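Local coordinates for putative aldehyde dehydrogenase AldY (Bacillus subtilis, PDB 4DNG) that probably oxidises aldehydes to carboxylates with NAD+ and may help protect the cell against stress from ethanol and related compounds, at the interface of chains A and B. Numbering follows the deposited sequence. Chains: chain A/B, Uncharacterized aldehyde dehydrogenase AldY.

Contact 1: the interface of chains A and B. Residues chain A 411, 422, 425-426, 431-435; chain B 472-476.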
ATOM      1  N   SER A 411     -16.463   5.044 -12.656  1.00 87.33           N
ATOM      2  CA  SER A 411     -17.442   5.987 -13.184  1.00 80.18           C
ATOM      3  C   SER A 411     -17.746   5.698 -14.655  1.00 77.05           C
ATOM      4  O   SER A 411     -16.958   5.033 -15.353  1.00 74.64           O
ATOM      5  CB  SER A 411     -16.919   7.404 -13.019  1.00 77.03           C
ATOM      6  OG  SER A 411     -15.652   7.512 -13.635  1.00 84.76           O
ATOM      7  N   GLU A 422     -13.111  11.660 -22.976  1.00 85.53           N
ATOM      8  CA  GLU A 422     -11.817  11.270 -22.462  1.00 83.09           C
ATOM      9  C   GLU A 422     -11.257  12.366 -21.567  1.00 87.79           C
ATOM     10  O   GLU A 422     -10.587  12.084 -20.574  1.00 95.04           O
ATOM     11  CB  GLU A 422     -10.860  10.961 -23.604  1.00 86.06           C
ATOM     12  CG  GLU A 422      -9.513  10.427 -23.156  1.00 90.56           C
ATOM     13  CD  GLU A 422      -8.573  10.200 -24.312  1.00 99.14           C
ATOM     14  OE1 GLU A 422      -8.781   9.238 -25.081  1.00101.22           O
ATOM     15  OE2 GLU A 422      -7.626  10.997 -24.452  1.00108.89           O
ATOM     16  N   ALA A 425     -13.337  12.381 -18.433  1.00 87.07           N
ATOM     17  CA  ALA A 425     -12.922  11.157 -17.755  1.00 81.82           C
ATOM     18  C   ALA A 425     -11.661  11.434 -16.943  1.00 80.86           C
ATOM     19  O   ALA A 425     -11.516  10.947 -15.827  1.00 78.06           O
ATOM     20  CB  ALA A 425     -12.666  10.047 -18.764  1.00 78.79           C
ATOM     21  N   LEU A 426     -10.770  12.236 -17.512  1.00 81.14           N
ATOM     22  CA  LEU A 426      -9.540  12.634 -16.846  1.00 87.16           C
ATOM     23  C   LEU A 426      -9.748  13.603 -15.677  1.00 93.59           C
ATOM     24  O   LEU A 426      -8.800  13.941 -14.976  1.00101.44           O
ATOM     25  CB  LEU A 426      -8.570  13.235 -17.867  1.00 85.37           C
ATOM     26  CG  LEU A 426      -7.825  12.179 -18.692  1.00 92.22           C
ATOM     27  CD1 LEU A 426      -7.050  12.803 -19.849  1.00 93.88           C
ATOM     28  CD2 LEU A 426      -6.911  11.331 -17.816  1.00 89.43           C
ATOM     29  N   GLY A 431     -10.569   5.447 -10.228  1.00 78.09           N
ATOM     30  CA  GLY A 431      -9.550   4.646 -10.897  1.00 77.15           C
ATOM     31  C   GLY A 431      -9.941   4.420 -12.345  1.00 91.71           C
ATOM     32  O   GLY A 431      -9.122   4.611 -13.256  1.00 98.81           O
ATOM     33  N   MET A 432     -11.203   4.038 -12.558  1.00 85.79           N
ATOM     34  CA  MET A 432     -11.689   3.699 -13.893  1.00 89.07           C
ATOM     35  C   MET A 432     -12.860   4.581 -14.350  1.00 75.80           C
ATOM     36  O   MET A 432     -13.836   4.754 -13.623  1.00 74.33           O
ATOM     37  CB  MET A 432     -12.091   2.217 -13.934  1.00100.72           C
ATOM     38  CG  MET A 432     -12.831   1.789 -15.192  1.00111.87           C
ATOM     39  SD  MET A 432     -11.758   1.211 -16.518  1.00127.75           S
ATOM     40  CE  MET A 432     -11.739  -0.548 -16.162  1.00129.97           C
ATOM     41  N   THR A 433     -12.753   5.138 -15.552  1.00 72.83           N
ATOM     42  CA  THR A 433     -13.934   5.678 -16.240  1.00 75.13           C
ATOM     43  C   THR A 433     -14.141   4.992 -17.581  1.00 80.82           C
ATOM     44  O   THR A 433     -13.195   4.869 -18.369  1.00 80.95           O
ATOM     45  CB  THR A 433     -13.820   7.177 -16.507  1.00 73.82           C
ATOM     46  OG1 THR A 433     -13.427   7.844 -15.303  1.00 75.71           O
ATOM     47  CG2 THR A 433     -15.155   7.730 -16.989  1.00 73.44           C
ATOM     48  N   HIS A 434     -15.375   4.615 -17.869  1.00 80.61           N
ATOM     49  CA  HIS A 434     -15.741   4.135 -19.177  1.00 82.55           C
ATOM     50  C   HIS A 434     -16.451   5.214 -19.908  1.00 84.68           C
ATOM     51  O   HIS A 434     -17.244   5.944 -19.315  1.00 82.73           O
ATOM     52  CB  HIS A 434     -16.698   2.974 -19.075  1.00 85.55           C
ATOM     53  CG  HIS A 434     -16.315   1.956 -18.054  1.00 99.10           C
ATOM     54  ND1 HIS A 434     -15.352   1.067 -18.261  1.00104.72           N
ATOM     55  CD2 HIS A 434     -16.825   1.694 -16.799  1.00105.15           C
ATOM     56  CE1 HIS A 434     -15.233   0.282 -17.192  1.00102.80           C
ATOM     57  NE2 HIS A 434     -16.136   0.665 -16.297  1.00106.65           N
ATOM     58  N   VAL A 435     -16.219   5.327 -21.204  1.00 82.31           N
ATOM     59  CA  VAL A 435     -17.007   6.243 -21.998  1.00 79.53           C
ATOM     60  C   VAL A 435     -17.976   5.438 -22.832  1.00 85.18           C
ATOM     61  O   VAL A 435     -17.580   4.616 -23.628  1.00 89.15           O
ATOM     62  CB  VAL A 435     -16.134   7.087 -22.924  1.00 77.44           C
ATOM     63  CG1 VAL A 435     -15.387   8.131 -22.138  1.00 74.80           C
ATOM     64  CG2 VAL A 435     -15.169   6.209 -23.680  1.00 79.90           C
TER
ATOM     65  N   LYS B 472      -4.368   6.266 -14.283  1.00 82.55           N
ATOM     66  CA  LYS B 472      -5.804   6.341 -14.547  1.00 81.04           C
ATOM     67  C   LYS B 472      -6.166   5.582 -15.842  1.00 81.62           C
ATOM     68  O   LYS B 472      -5.406   5.609 -16.811  1.00 81.85           O
ATOM     69  CB  LYS B 472      -6.264   7.809 -14.572  1.00 81.17           C
ATOM     70  CG  LYS B 472      -7.616   8.079 -15.239  1.00 82.49           C
ATOM     71  CD  LYS B 472      -8.798   8.086 -14.281  1.00 79.03           C
ATOM     72  CE  LYS B 472     -10.085   7.922 -15.080  1.00 81.26           C
ATOM     73  NZ  LYS B 472     -11.307   8.304 -14.328  1.00 80.07           N
ATOM     74  N   TRP B 473      -7.322   4.908 -15.830  1.00 82.29           N
ATOM     75  CA  TRP B 473      -7.773   3.995 -16.887  1.00 82.44           C
ATOM     76  C   TRP B 473      -9.050   4.537 -17.449  1.00 83.23           C
ATOM     77  O   TRP B 473      -9.982   4.843 -16.700  1.00 85.04           O
ATOM     78  CB  TRP B 473      -8.077   2.623 -16.293  1.00 88.92           C
ATOM     79  CG  TRP B 473      -7.327   1.457 -16.904  1.00105.60           C
ATOM     80  CD1 TRP B 473      -5.973   1.158 -16.759  1.00115.17           C
ATOM     81  CD2 TRP B 473      -7.867   0.356 -17.729  1.00113.89           C
ATOM     82  NE1 TRP B 473      -5.645   0.007 -17.431  1.00117.34           N
ATOM     83  CE2 TRP B 473      -6.729  -0.527 -18.033  1.00121.33           C
ATOM     84  CE3 TRP B 473      -9.120   0.031 -18.234  1.00120.75           C
ATOM     85  CZ2 TRP B 473      -6.870  -1.679 -18.808  1.00125.26           C
ATOM     86  CZ3 TRP B 473      -9.253  -1.136 -19.005  1.00126.26           C
ATOM     87  CH2 TRP B 473      -8.152  -1.967 -19.287  1.00124.39           C
ATOM     88  N   ILE B 474      -9.097   4.684 -18.765  1.00 81.73           N
ATOM     89  CA  ILE B 474     -10.307   5.098 -19.456  1.00 85.84           C
ATOM     90  C   ILE B 474     -10.560   4.084 -20.565  1.00 91.23           C
ATOM     91  O   ILE B 474      -9.706   3.893 -21.438  1.00 94.52           O
ATOM     92  CB  ILE B 474     -10.183   6.520 -20.064  1.00 85.51           C
ATOM     93  CG1 ILE B 474      -9.832   7.552 -18.992  1.00 83.68           C
ATOM     94  CG2 ILE B 474     -11.479   6.927 -20.754  1.00 88.07           C
ATOM     95  CD1 ILE B 474      -9.222   8.822 -19.544  1.00 84.90           C
ATOM     96  N   SER B 475     -11.717   3.425 -20.511  1.00 93.10           N
ATOM     97  CA  SER B 475     -12.173   2.517 -21.574  1.00 95.38           C
ATOM     98  C   SER B 475     -13.126   3.227 -22.504  1.00 98.92           C
ATOM     99  O   SER B 475     -14.122   3.787 -22.063  1.00100.60           O
ATOM    100  CB  SER B 475     -12.891   1.305 -20.993  1.00 97.85           C
ATOM    101  OG  SER B 475     -12.110   0.144 -21.171  1.00103.44           O
ATOM    102  N   ILE B 476     -12.824   3.184 -23.795  1.00102.35           N
ATOM    103  CA  ILE B 476     -13.581   3.918 -24.792  1.00105.64           C
ATOM    104  C   ILE B 476     -14.230   2.937 -25.778  1.00110.79           C
ATOM    105  O   ILE B 476     -13.552   2.067 -26.329  1.00113.82           O
ATOM    106  CB  ILE B 476     -12.676   4.946 -25.509  1.00106.35           C
ATOM    107  CG1 ILE B 476     -12.033   5.889 -24.491  1.00105.51           C
ATOM    108  CG2 ILE B 476     -13.473   5.754 -26.520  1.00113.46           C
ATOM    109  CD1 ILE B 476     -10.925   6.760 -25.042  1.00109.83           C
TER
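With CG1 anti to its carbonyl carbon (chi1 -57°) and chi2 near extended at 159°, B:Ile474 sends CD1 towards helix 418-425 of chain A, while B:Lys472, CG anti to the backbone N and the chain bent at chi2 (93°), carries its ammonium to the helix end. The frame is a parallel beta pairing of A strand 432-435 with B strand 469-476, which extends a sheet across the subunit boundary, as expected for an aldehyde dehydrogenase dimer. Its rungs alternate: B:Trp473 N to A:Gly431 O, A:Thr433 N to B:Trp473 O, B:Ser475 N to A:Thr433 O and A:Val435 N to B:Ser475 O, the last 2.7 Å long. On one side of this ladder B:Ile474 CD1 meets A:Ala425 CB and, crossing at about a right angle, A:Leu426 CG, at 3.7 Å each. An alanine here would remove CG1, CG2 and CD1 and would probably loosen the packing between strand and helix while leaving the backbone ladder largely in place. From the opposite side, the bent A:Met432 runs alongside B:Trp473 and brings SD to ring atom CE3 (3.4 Å). The ammonium NZ of B:Lys472 donates to A:Ala425 O from above the carbonyl plane (3.0 Å), and A:Thr433 OG1 gives its hydroxyl hydrogen to A:Ser411 OG at 2.8 Å.

Contact 2: the interface of chains A and B. Residues chain A 270, 418, 435-437; chain B 135, 476-478.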
ATOM      1  N   ARG A 270     -28.959   4.616 -26.164  1.00 93.28           N
ATOM      2  CA  ARG A 270     -27.806   3.858 -25.692  1.00 94.92           C
ATOM      3  C   ARG A 270     -27.668   3.988 -24.166  1.00 89.60           C
ATOM      4  O   ARG A 270     -27.478   2.978 -23.480  1.00 89.25           O
ATOM      5  CB  ARG A 270     -26.543   4.352 -26.407  1.00101.62           C
ATOM      6  CG  ARG A 270     -25.350   3.404 -26.412  1.00103.15           C
ATOM      7  CD  ARG A 270     -24.398   3.788 -27.544  1.00111.99           C
ATOM      8  NE  ARG A 270     -23.031   3.300 -27.351  1.00117.33           N
ATOM      9  CZ  ARG A 270     -22.402   2.445 -28.156  1.00124.10           C
ATOM     10  NH1 ARG A 270     -21.158   2.079 -27.877  1.00115.39           N
ATOM     11  NH2 ARG A 270     -23.000   1.959 -29.242  1.00131.04           N
ATOM     12  N   LEU A 418     -16.153  11.842 -28.297  1.00108.47           N
ATOM     13  CA  LEU A 418     -15.191  10.907 -27.684  1.00107.40           C
ATOM     14  C   LEU A 418     -13.915  11.571 -27.142  1.00102.30           C
ATOM     15  O   LEU A 418     -13.322  11.080 -26.176  1.00101.96           O
ATOM     16  CB  LEU A 418     -14.839   9.761 -28.643  1.00104.83           C
ATOM     17  CG  LEU A 418     -15.936   8.780 -29.077  1.00 97.89           C
ATOM     18  CD1 LEU A 418     -15.334   7.732 -30.000  1.00 90.74           C
ATOM     19  CD2 LEU A 418     -16.643   8.124 -27.895  1.00 92.55           C
ATOM     20  N   VAL A 435     -16.219   5.327 -21.204  1.00 82.31           N
ATOM     21  CA  VAL A 435     -17.007   6.243 -21.998  1.00 79.53           C
ATOM     22  C   VAL A 435     -17.976   5.438 -22.832  1.00 85.18           C
ATOM     23  O   VAL A 435     -17.580   4.616 -23.628  1.00 89.15           O
ATOM     24  CB  VAL A 435     -16.134   7.087 -22.924  1.00 77.44           C
ATOM     25  CG1 VAL A 435     -15.387   8.131 -22.138  1.00 74.80           C
ATOM     26  CG2 VAL A 435     -15.169   6.209 -23.680  1.00 79.90           C
ATOM     27  N   ASN A 436     -19.255   5.698 -22.655  1.00 84.84           N
ATOM     28  CA  ASN A 436     -20.265   4.967 -23.385  1.00 91.19           C
ATOM     29  C   ASN A 436     -20.219   3.455 -23.251  1.00 98.61           C
ATOM     30  O   ASN A 436     -20.270   2.764 -24.242  1.00106.04           O
ATOM     31  CB  ASN A 436     -20.217   5.350 -24.856  1.00 89.58           C
ATOM     32  CG  ASN A 436     -20.411   6.833 -25.079  1.00 92.59           C
ATOM     33  OD1 ASN A 436     -21.206   7.476 -24.407  1.00 93.70           O
ATOM     34  ND2 ASN A 436     -19.684   7.380 -26.034  1.00 92.78           N
ATOM     35  N   ASP A 437     -20.095   2.940 -22.034  1.00110.39           N
ATOM     36  CA  ASP A 437     -20.221   1.496 -21.784  1.00124.63           C
ATOM     37  C   ASP A 437     -20.618   1.098 -20.364  1.00132.32           C
ATOM     38  O   ASP A 437     -20.679   1.923 -19.469  1.00133.64           O
ATOM     39  CB  ASP A 437     -18.984   0.712 -22.191  1.00130.62           C
ATOM     40  CG  ASP A 437     -19.178  -0.780 -22.028  1.00128.67           C
ATOM     41  OD1 ASP A 437     -19.489  -1.457 -23.020  1.00117.17           O
ATOM     42  OD2 ASP A 437     -19.039  -1.278 -20.899  1.00136.44           O
TER
ATOM     43  N   LYS B 135     -13.537  -2.028 -27.933  1.00134.29           N
ATOM     44  CA  LYS B 135     -12.968  -1.188 -26.884  1.00126.89           C
ATOM     45  C   LYS B 135     -11.536  -0.740 -27.150  1.00117.06           C
ATOM     46  O   LYS B 135     -10.818  -1.339 -27.951  1.00112.61           O
ATOM     47  CB  LYS B 135     -13.011  -1.923 -25.536  1.00129.09           C
ATOM     48  CG  LYS B 135     -14.395  -2.010 -24.923  1.00130.02           C
ATOM     49  CD  LYS B 135     -14.342  -2.210 -23.421  1.00124.37           C
ATOM     50  CE  LYS B 135     -15.621  -1.704 -22.769  1.00126.12           C
ATOM     51  NZ  LYS B 135     -15.633  -0.222 -22.577  1.00124.75           N
ATOM     52  N   ILE B 476     -12.824   3.184 -23.795  1.00102.35           N
ATOM     53  CA  ILE B 476     -13.581   3.918 -24.792  1.00105.64           C
ATOM     54  C   ILE B 476     -14.230   2.937 -25.778  1.00110.79           C
ATOM     55  O   ILE B 476     -13.552   2.067 -26.329  1.00113.82           O
ATOM     56  CB  ILE B 476     -12.676   4.946 -25.509  1.00106.35           C
ATOM     57  CG1 ILE B 476     -12.033   5.889 -24.491  1.00105.51           C
ATOM     58  CG2 ILE B 476     -13.473   5.754 -26.520  1.00113.46           C
ATOM     59  CD1 ILE B 476     -10.925   6.760 -25.042  1.00109.83           C
ATOM     60  N   GLN B 477     -15.540   3.076 -25.984  1.00112.83           N
ATOM     61  CA  GLN B 477     -16.311   2.159 -26.843  1.00121.05           C
ATOM     62  C   GLN B 477     -16.637   2.721 -28.251  1.00123.57           C
ATOM     63  O   GLN B 477     -16.615   3.940 -28.461  1.00119.69           O
ATOM     64  CB  GLN B 477     -17.592   1.722 -26.115  1.00124.84           C
ATOM     65  CG  GLN B 477     -18.367   0.586 -26.780  1.00130.86           C
ATOM     66  CD  GLN B 477     -17.520  -0.652 -27.024  1.00132.30           C
ATOM     67  OE1 GLN B 477     -16.773  -1.089 -26.145  1.00132.19           O
ATOM     68  NE2 GLN B 477     -17.632  -1.223 -28.225  1.00132.41           N
ATOM     69  N   LYS B 478     -16.924   1.818 -29.198  1.00131.76           N
ATOM     70  CA  LYS B 478     -17.400   2.163 -30.553  1.00138.37           C
ATOM     71  C   LYS B 478     -18.923   2.283 -30.614  1.00129.81           C
ATOM     72  O   LYS B 478     -19.610   1.405 -31.192  1.00130.17           O
ATOM     73  CB  LYS B 478     -16.944   1.115 -31.573  1.00156.58           C
ATOM     74  CG  LYS B 478     -15.440   1.001 -31.744  1.00174.76           C
ATOM     75  CD  LYS B 478     -15.089  -0.095 -32.741  1.00191.76           C
ATOM     76  CE  LYS B 478     -13.590  -0.367 -32.758  1.00197.42           C
ATOM     77  NZ  LYS B 478     -13.202  -1.288 -33.863  1.00201.86           N
TER
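Electrostatic contact comes from B:Lys135 and A:Asp437. The lysine bends only at its last torsion (chi4 -81°), and the aspartate sets CG anti to its backbone N (chi1 -175°), so that the two side chains cross at about a right angle. NZ lies 3.9 Å from the carboxylate oxygen OD2 of A:Asp437, a long salt bridge. The same NZ comes to 3.5 Å from CB of A:Asp437, so the ammonium sits beside the root of the side chain rather than head-on to the carboxylate. The attraction is therefore likely to be loose.

Polar and van der Waals contacts centre on B:Gln477, which has 75 Å² of its surface hidden by chain A. Its CG is anti to the backbone N and the chain then folds at chi2, which presents the methylene carbons to chain A. A:Arg270, extended from CG to NE, reaches across from its helix at about a right angle and brings NH1 to 3.3 Å from CG of B:Gln477. CB of the glutamine lies at the guanidinium edge, in plane, and the guanidinium and amide planes differ by 28°. CB also touches the backbone oxygen O of A:Asn436 at 3.4 Å. The backbone adds a weak hydrogen bond from B:Gln477 N to A:Val435 O, 3.5 Å long.

Apolar packing is made by A:Leu418, which approaches obliquely, its CD2 4.2 Å from CG2 of B:Ile476.

In the fold, the site lies where the intersubunit strand pairing runs out. A:Asn436 and A:Asp437 directly follow strand 432-435, A:Leu418 opens helix 418-425, and A:Arg270 projects from helix 268-281 to meet the C-terminal tail of chain B.

Contact 1 and contact 2 have centres about 10 Å apart and share A:Val435 and B:Ile476, the parallel pair at which the paired strands end. Helix 418-425 of chain A also contributes to both. They thus form one continuous strip, followed by chain B's C-terminal segment from a regular ladder in contact 1 to looser side-chain contacts in contact 2. The contacts probably serve assembly, since they pair strands of the two subunits; the predicted active-site residue A:Glu253 lies about 15 Å from the centre of contact 1 and about 21 Å from that of contact 2. Two-fold symmetry repeats the strip with the chains exchanged, tying the subunits together reciprocally.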